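Local coordinates for PAP fimbrial major pilin protein (Escherichia coli, PDB 2UY6), which polymerizes into the thick right-handed helical rod of the P pilus, which enables Escherichia coli to colonize the epithelium of specific host organs, at residues L101-Q106 / G150-V155. The protein carries 2 engineered substitutions. Sequence-based numbering, arbitrary orientation.
Sequences LAIVVQ and GAFSAV. Engineered in segment 101-106: Leu101 (natural residue Thr).
Leu101, an engineered leucine where the natural residue is Thr, puts its CD1 methyl 3.6 Å from CD2 of Phe152 and 3.8 Å from CE2 of the same ring. The methyl approaches the CD2-CE2 bond obliquely, and the two side chains cross at about a right angle. A second methyl, CD1 of Ile103, lies more loosely 4.5 Å from CE1 of Phe152, across the ring from CD2 and again oblique, and 4.1 Å from CB of Ala154, bridging ring and alanine. Ile103 is extended beyond CB (chi2 180°, CD1 anti to CA), which carries this methyl outward. All four residues are buried, and the interaction is purely apolar. CA atoms lie 7.7 Å apart for Leu101 and Phe152 and 8.3 Å for Ile103 and Ala154; with directions 32° apart, the segments run roughly alongside each other. Around these four residues, Val137 of strand 130-139 touches Leu101 and Phe152, and Leu93 of strand 93-94 touches Ile103 and Ala154. Strand 101-106 lies between those two strands in one sheet of the immunoglobulin-like pilin sandwich; strand 153-162 pairs with 77-86 in another and, at Ser153 to Val155, with a parallel strand of another protein's chain, consistent with chaperone donor-strand complementation of an incomplete fold.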
loop_
_atom_site.group_PDB
_atom_site.type_symbol
_atom_site.label_atom_id
_atom_site.label_comp_id
_atom_site.label_asym_id
_atom_site.label_seq_id
_atom_site.Cartn_x
_atom_site.Cartn_y
_atom_site.Cartn_z
ATOM N N LEU B 101 -15.953 -35.654 3.354
ATOM C CA LEU B 101 -15.762 -34.920 2.115
ATOM C C LEU B 101 -14.516 -34.033 2.135
ATOM O O LEU B 101 -13.971 -33.707 3.195
ATOM C CB LEU B 101 -16.995 -34.066 1.831
ATOM C CG LEU B 101 -18.329 -34.817 1.845
ATOM C CD1 LEU B 101 -19.472 -33.831 1.611
ATOM C CD2 LEU B 101 -18.316 -35.908 0.783
ATOM N N ALA B 102 -14.075 -33.649 0.943
ATOM C CA ALA B 102 -12.911 -32.791 0.767
ATOM C C ALA B 102 -13.219 -31.787 -0.350
ATOM O O ALA B 102 -14.062 -32.052 -1.214
ATOM C CB ALA B 102 -11.703 -33.632 0.397
ATOM N N ILE B 103 -12.550 -30.635 -0.328
ATOM C CA ILE B 103 -12.768 -29.615 -1.347
ATOM C C ILE B 103 -11.552 -29.441 -2.242
ATOM O O ILE B 103 -10.420 -29.374 -1.768
ATOM C CB ILE B 103 -13.116 -28.249 -0.725
ATOM C CG1 ILE B 103 -14.429 -28.351 0.053
ATOM C CG2 ILE B 103 -13.240 -27.187 -1.829
ATOM C CD1 ILE B 103 -14.856 -27.054 0.707
ATOM N N VAL B 104 -11.813 -29.364 -3.541
ATOM C CA VAL B 104 -10.783 -29.204 -4.558
ATOM C C VAL B 104 -11.004 -27.877 -5.299
ATOM O O VAL B 104 -12.131 -27.550 -5.681
ATOM C CB VAL B 104 -10.838 -30.398 -5.542
ATOM C CG1 VAL B 104 -10.218 -30.030 -6.879
ATOM C CG2 VAL B 104 -10.107 -31.585 -4.930
ATOM N N VAL B 105 -9.933 -27.111 -5.490
ATOM C CA VAL B 105 -10.043 -25.821 -6.166
ATOM C C VAL B 105 -9.134 -25.721 -7.382
ATOM O O VAL B 105 -7.925 -25.988 -7.308
ATOM C CB VAL B 105 -9.738 -24.647 -5.197
ATOM C CG1 VAL B 105 -9.882 -23.302 -5.925
ATOM C CG2 VAL B 105 -10.692 -24.703 -4.016
ATOM N N GLN B 106 -9.743 -25.328 -8.498
ATOM C CA GLN B 106 -9.062 -25.187 -9.777
ATOM C C GLN B 106 -8.931 -23.711 -10.165
ATOM O O GLN B 106 -9.905 -22.951 -10.134
ATOM C CB GLN B 106 -9.843 -25.956 -10.849
ATOM C CG GLN B 106 -9.130 -26.104 -12.182
ATOM C CD GLN B 106 -9.849 -27.058 -13.127
ATOM O OE1 GLN B 106 -10.103 -28.221 -12.784
ATOM N NE2 GLN B 106 -10.178 -26.572 -14.325
ATOM N N GLY B 150 -24.731 -35.120 6.829
ATOM C CA GLY B 150 -24.323 -34.023 7.690
ATOM C C GLY B 150 -23.687 -32.851 6.958
ATOM O O GLY B 150 -23.032 -33.024 5.923
ATOM N N ALA B 151 -23.880 -31.651 7.501
ATOM C CA ALA B 151 -23.324 -30.436 6.915
ATOM C C ALA B 151 -21.814 -30.331 7.148
ATOM O O ALA B 151 -21.305 -30.709 8.204
ATOM C CB ALA B 151 -24.026 -29.205 7.493
ATOM N N PHE B 152 -21.108 -29.819 6.144
ATOM C CA PHE B 152 -19.661 -29.647 6.219
ATOM C C PHE B 152 -19.340 -28.169 6.014
ATOM O O PHE B 152 -20.215 -27.377 5.643
ATOM C CB PHE B 152 -18.970 -30.482 5.133
ATOM C CG PHE B 152 -19.285 -30.033 3.731
ATOM C CD1 PHE B 152 -18.594 -28.976 3.151
ATOM C CD2 PHE B 152 -20.294 -30.646 3.005
ATOM C CE1 PHE B 152 -18.908 -28.537 1.862
ATOM C CE2 PHE B 152 -20.614 -30.215 1.720
ATOM C CZ PHE B 152 -19.921 -29.160 1.147
ATOM N N SER B 153 -18.086 -27.803 6.261
ATOM C CA SER B 153 -17.642 -26.427 6.084
ATOM C C SER B 153 -16.130 -26.427 6.026
ATOM O O SER B 153 -15.493 -27.435 6.332
ATOM C CB SER B 153 -18.108 -25.546 7.250
ATOM O OG SER B 153 -17.501 -25.948 8.466
ATOM N N ALA B 154 -15.559 -25.299 5.625
ATOM C CA ALA B 154 -14.111 -25.167 5.552
ATOM C C ALA B 154 -13.705 -23.715 5.363
ATOM O O ALA B 154 -14.503 -22.880 4.919
ATOM C CB ALA B 154 -13.555 -26.015 4.407
ATOM N N VAL B 155 -12.460 -23.426 5.716
ATOM C CA VAL B 155 -11.898 -22.085 5.571
ATOM C C VAL B 155 -10.520 -22.221 4.960
ATOM O O VAL B 155 -9.715 -23.035 5.403
ATOM C CB VAL B 155 -11.729 -21.354 6.925
ATOM C CG1 VAL B 155 -11.035 -19.999 6.699
ATOM C CG2 VAL B 155 -13.079 -21.150 7.585
#